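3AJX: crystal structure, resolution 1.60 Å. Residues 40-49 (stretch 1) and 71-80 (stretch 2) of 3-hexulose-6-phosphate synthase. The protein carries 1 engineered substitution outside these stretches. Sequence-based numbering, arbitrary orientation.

Stretch 1 (40-49) GLSVITAVKK
Stretch 2 (71-80) DIAFKAGADL

What fills the apolar centre? Leu41 (m, t) and Ile44 (m, t) both point toward stretch 2; Ile44 does so from the helix that runs on through 49. Ile44 CG2 lies 4.0 Å from Ala78 CB and 3.5 Å from Ala78 N, while Leu41 CB meets Ala76 CB at 4.0 Å and Leu41 CD1 reaches Ile72 CB (p, t) at 3.8 Å. The alanine methyls are small enough to let these branched chains lie close to the backbone.

How does the backbone of stretch 2 allow this approach? Its helix gives way to a Schellman turn, with Ala78 N bonded to Ala73 O (3.0 Å) and Gly77 N to Phe74 O (3.0 Å). Gly77, at phi/psi 119/-4, comes within 5.2 Å of Thr45, CA to CA. A CB there would sit 3.4 Å from Lys48 CB and jam against the preceding carbonyl, so glycine fits on both counts.

What secures the polar edge? Thr45 (m) donates from OG1 to Ala76 O at 2.7 Å, tying the helix to the turn. Lys48 (t, p, t, t) lays CG 3.5 Å from Gly77 O, then extends NZ to Asp79 OD1 (chi1 m) at 2.8 Å, a hydrogen-bonded salt bridge. In all, 421 Å² is buried between the stretches.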

ATOM      1  N   GLY A  40      -4.900   1.083  11.783  1.00 12.08           N
ATOM      2  CA  GLY A  40      -3.624   1.715  12.059  1.00 11.75           C
ATOM      3  C   GLY A  40      -2.726   0.700  12.742  1.00 11.57           C
ATOM      4  O   GLY A  40      -3.134  -0.444  12.960  1.00 10.90           O
ATOM      5  N   LEU A  41      -1.517   1.120  13.100  1.00 11.62           N
ATOM      6  CA  LEU A  41      -0.533   0.243  13.734  1.00 11.92           C
ATOM      7  C   LEU A  41      -0.952  -0.410  15.052  1.00 11.88           C
ATOM      8  O   LEU A  41      -0.393  -1.439  15.429  1.00 11.59           O
ATOM      9  CB  LEU A  41       0.777   1.011  13.942  1.00 12.29           C
ATOM     10  CG  LEU A  41       1.436   1.570  12.675  1.00 13.75           C
ATOM     11  CD1 LEU A  41       2.663   2.380  13.062  1.00 14.31           C
ATOM     12  CD2 LEU A  41       1.815   0.432  11.739  1.00 13.84           C
ATOM     13  N   SER A  42      -1.929   0.166  15.749  1.00 12.26           N
ATOM     14  CA  SER A  42      -2.358  -0.402  17.025  1.00 12.86           C
ATOM     15  C   SER A  42      -2.855  -1.843  16.925  1.00 10.91           C
ATOM     16  O   SER A  42      -2.793  -2.585  17.903  1.00 12.33           O
ATOM     17  CB  SER A  42      -3.440   0.473  17.678  1.00 13.61           C
ATOM     18  OG  SER A  42      -4.594   0.575  16.866  1.00 16.50           O
ATOM     19  N   VAL A  43      -3.339  -2.257  15.756  1.00 11.10           N
ATOM     20  CA  VAL A  43      -3.813  -3.632  15.634  1.00 10.25           C
ATOM     21  C   VAL A  43      -2.625  -4.595  15.719  1.00 10.21           C
ATOM     22  O   VAL A  43      -2.749  -5.706  16.238  1.00  9.98           O
ATOM     23  CB  VAL A  43      -4.608  -3.863  14.318  1.00 10.51           C
ATOM     24  CG1 VAL A  43      -3.715  -3.665  13.106  1.00 11.92           C
ATOM     25  CG2 VAL A  43      -5.221  -5.259  14.324  1.00 11.52           C
ATOM     26  N   ILE A  44      -1.472  -4.160  15.216  1.00 10.27           N
ATOM     27  CA  ILE A  44      -0.257  -4.966  15.257  1.00  9.59           C
ATOM     28  C   ILE A  44       0.168  -5.149  16.710  1.00 10.61           C
ATOM     29  O   ILE A  44       0.482  -6.255  17.152  1.00 12.28           O
ATOM     30  CB  ILE A  44       0.909  -4.270  14.513  1.00  8.64           C
ATOM     31  CG1 ILE A  44       0.589  -4.158  13.023  1.00 10.63           C
ATOM     32  CG2 ILE A  44       2.211  -5.050  14.721  1.00 10.14           C
ATOM     33  CD1 ILE A  44       1.585  -3.298  12.265  1.00 10.00           C
ATOM     34  N   THR A  45       0.173  -4.047  17.448  1.00 11.57           N
ATOM     35  CA  THR A  45       0.572  -4.061  18.845  1.00 11.19           C
ATOM     36  C   THR A  45      -0.340  -4.939  19.689  1.00 11.92           C
ATOM     37  O   THR A  45       0.126  -5.694  20.540  1.00 12.31           O
ATOM     38  CB  THR A  45       0.570  -2.638  19.415  1.00 11.15           C
ATOM     39  OG1 THR A  45       1.351  -1.791  18.562  1.00 12.24           O
ATOM     40  CG2 THR A  45       1.162  -2.622  20.817  1.00 11.95           C
ATOM     41  N   ALA A  46      -1.640  -4.844  19.436  1.00 11.48           N
ATOM     42  CA  ALA A  46      -2.620  -5.629  20.183  1.00 12.90           C
ATOM     43  C   ALA A  46      -2.455  -7.128  19.955  1.00 13.45           C
ATOM     44  O   ALA A  46      -2.509  -7.918  20.898  1.00 14.00           O
ATOM     45  CB  ALA A  46      -4.029  -5.194  19.798  1.00 14.33           C
ATOM     46  N   VAL A  47      -2.256  -7.520  18.702  1.00 12.15           N
ATOM     47  CA  VAL A  47      -2.097  -8.929  18.375  1.00 13.17           C
ATOM     48  C   VAL A  47      -0.798  -9.505  18.930  1.00 13.23           C
ATOM     49  O   VAL A  47      -0.781 -10.631  19.431  1.00 13.99           O
ATOM     50  CB  VAL A  47      -2.147  -9.155  16.849  1.00 13.48           C
ATOM     51  CG1 VAL A  47      -1.839 -10.612  16.521  1.00 15.06           C
ATOM     52  CG2 VAL A  47      -3.524  -8.781  16.325  1.00 15.98           C
ATOM     53  N   LYS A  48       0.287  -8.738  18.852  1.00 12.53           N
ATOM     54  CA  LYS A  48       1.569  -9.217  19.364  1.00 13.00           C
ATOM     55  C   LYS A  48       1.488  -9.375  20.880  1.00 15.25           C
ATOM     56  O   LYS A  48       2.053 -10.309  21.447  1.00 15.20           O
ATOM     57  CB  LYS A  48       2.697  -8.244  19.000  1.00 12.78           C
ATOM     58  CG  LYS A  48       4.094  -8.712  19.428  1.00 11.85           C
ATOM     59  CD  LYS A  48       4.493 -10.014  18.737  1.00 12.35           C
ATOM     60  CE  LYS A  48       5.883 -10.472  19.150  1.00 11.07           C
ATOM     61  NZ  LYS A  48       6.289 -11.724  18.445  1.00 11.65           N
ATOM     62  N   LYS A  49       0.773  -8.462  21.531  1.00 15.91           N
ATOM     63  CA  LYS A  49       0.624  -8.514  22.981  1.00 17.28           C
ATOM     64  C   LYS A  49      -0.148  -9.761  23.406  1.00 16.85           C
ATOM     65  O   LYS A  49       0.180 -10.393  24.412  1.00 17.95           O
ATOM     66  CB  LYS A  49      -0.101  -7.264  23.489  1.00 18.98           C
ATOM     67  CG  LYS A  49      -0.228  -7.202  25.005  1.00 22.28           C
ATOM     68  CD  LYS A  49      -1.055  -6.008  25.453  1.00 23.41           C
ATOM     69  CE  LYS A  49      -1.244  -6.017  26.964  1.00 25.73           C
ATOM     70  NZ  LYS A  49      -2.170  -4.942  27.413  1.00 28.40           N
ATOM     71  N   ASP A  71      10.190   0.629   9.824  1.00  8.55           N
ATOM     72  CA  ASP A  71      10.511   0.997  11.193  1.00  8.58           C
ATOM     73  C   ASP A  71       9.297   1.158  12.101  1.00  9.45           C
ATOM     74  O   ASP A  71       9.272   0.612  13.205  1.00  9.09           O
ATOM     75  CB  ASP A  71      11.332   2.285  11.221  1.00  9.43           C
ATOM     76  CG  ASP A  71      12.196   2.390  12.460  1.00 10.87           C
ATOM     77  OD1 ASP A  71      13.031   1.486  12.676  1.00  9.43           O
ATOM     78  OD2 ASP A  71      12.044   3.368  13.219  1.00 11.11           O
ATOM     79  N   ILE A  72       8.289   1.898  11.656  1.00  8.62           N
ATOM     80  CA  ILE A  72       7.128   2.094  12.515  1.00  8.28           C
ATOM     81  C   ILE A  72       6.360   0.798  12.758  1.00  8.16           C
ATOM     82  O   ILE A  72       5.805   0.596  13.841  1.00  9.67           O
ATOM     83  CB  ILE A  72       6.189   3.211  11.970  1.00  8.27           C
ATOM     84  CG1 ILE A  72       5.589   2.814  10.618  1.00  8.39           C
ATOM     85  CG2 ILE A  72       6.969   4.522  11.868  1.00  9.13           C
ATOM     86  CD1 ILE A  72       4.652   3.873  10.038  1.00 10.86           C
ATOM     87  N   ALA A  73       6.344  -0.095  11.769  1.00  8.44           N
ATOM     88  CA  ALA A  73       5.652  -1.373  11.925  1.00  7.41           C
ATOM     89  C   ALA A  73       6.428  -2.270  12.897  1.00  7.95           C
ATOM     90  O   ALA A  73       5.836  -2.937  13.751  1.00  8.18           O
ATOM     91  CB  ALA A  73       5.503  -2.058  10.566  1.00  8.01           C
ATOM     92  N   PHE A  74       7.752  -2.286  12.768  1.00  7.89           N
ATOM     93  CA  PHE A  74       8.592  -3.085  13.659  1.00  9.62           C
ATOM     94  C   PHE A  74       8.454  -2.582  15.092  1.00 10.26           C
ATOM     95  O   PHE A  74       8.315  -3.372  16.028  1.00 10.06           O
ATOM     96  CB  PHE A  74      10.063  -3.001  13.232  1.00  9.18           C
ATOM     97  CG  PHE A  74      10.395  -3.806  12.003  1.00  9.13           C
ATOM     98  CD1 PHE A  74      11.291  -3.310  11.060  1.00  8.83           C
ATOM     99  CD2 PHE A  74       9.837  -5.063  11.800  1.00  8.92           C
ATOM    100  CE1 PHE A  74      11.625  -4.053   9.933  1.00 10.11           C
ATOM    101  CE2 PHE A  74      10.169  -5.818  10.671  1.00  8.92           C
ATOM    102  CZ  PHE A  74      11.064  -5.311   9.737  1.00  9.67           C
ATOM    103  N   LYS A  75       8.489  -1.265  15.258  1.00 10.36           N
ATOM    104  CA  LYS A  75       8.375  -0.670  16.582  1.00 10.19           C
ATOM    105  C   LYS A  75       7.011  -0.937  17.201  1.00 10.06           C
ATOM    106  O   LYS A  75       6.874  -0.978  18.425  1.00 11.18           O
ATOM    107  CB  LYS A  75       8.643   0.836  16.507  1.00 11.47           C
ATOM    108  CG  LYS A  75      10.120   1.157  16.305  1.00 13.59           C
ATOM    109  CD  LYS A  75      10.406   2.649  16.322  1.00 12.73           C
ATOM    110  CE  LYS A  75      11.911   2.895  16.330  1.00 17.69           C
ATOM    111  NZ  LYS A  75      12.253   4.331  16.535  1.00 17.30           N
ATOM    112  N   ALA A  76       6.008  -1.136  16.350  1.00  9.95           N
ATOM    113  CA  ALA A  76       4.653  -1.410  16.815  1.00  9.34           C
ATOM    114  C   ALA A  76       4.486  -2.875  17.220  1.00 10.29           C
ATOM    115  O   ALA A  76       3.429  -3.266  17.715  1.00 11.65           O
ATOM    116  CB  ALA A  76       3.641  -1.047  15.731  1.00  8.62           C
ATOM    117  N   GLY A  77       5.520  -3.685  16.996  1.00  9.39           N
ATOM    118  CA  GLY A  77       5.451  -5.084  17.384  1.00 10.52           C
ATOM    119  C   GLY A  77       5.568  -6.124  16.286  1.00 10.94           C
ATOM    120  O   GLY A  77       5.582  -7.324  16.567  1.00 10.12           O
ATOM    121  N   ALA A  78       5.649  -5.687  15.036  1.00  9.46           N
ATOM    122  CA  ALA A  78       5.770  -6.634  13.939  1.00 10.63           C
ATOM    123  C   ALA A  78       7.143  -7.293  13.943  1.00  8.13           C
ATOM    124  O   ALA A  78       8.143  -6.670  14.299  1.00  9.47           O
ATOM    125  CB  ALA A  78       5.538  -5.929  12.607  1.00 10.08           C
ATOM    126  N   ASP A  79       7.177  -8.564  13.550  1.00  7.92           N
ATOM    127  CA  ASP A  79       8.421  -9.316  13.462  1.00  8.14           C
ATOM    128  C   ASP A  79       8.837  -9.345  11.999  1.00  7.94           C
ATOM    129  O   ASP A  79      10.016  -9.456  11.675  1.00  9.38           O
ATOM    130  CB  ASP A  79       8.218 -10.743  13.965  1.00  9.88           C
ATOM    131  CG  ASP A  79       7.876 -10.791  15.439  1.00 10.73           C
ATOM    132  OD1 ASP A  79       6.759 -11.242  15.776  1.00 10.51           O
ATOM    133  OD2 ASP A  79       8.729 -10.368  16.251  1.00 12.35           O
ATOM    134  N   LEU A  80       7.842  -9.242  11.123  1.00  7.90           N
ATOM    135  CA  LEU A  80       8.061  -9.245   9.682  1.00  8.08           C
ATOM    136  C   LEU A  80       7.160  -8.191   9.051  1.00  8.88           C
ATOM    137  O   LEU A  80       6.039  -7.972   9.507  1.00  8.44           O
ATOM    138  CB  LEU A  80       7.711 -10.615   9.089  1.00  8.48           C
ATOM    139  CG  LEU A  80       8.542 -11.828   9.523  1.00  7.24           C
ATOM    140  CD1 LEU A  80       7.870 -13.106   9.026  1.00  8.09           C
ATOM    141  CD2 LEU A  80       9.955 -11.705   8.981  1.00  8.98           C
TER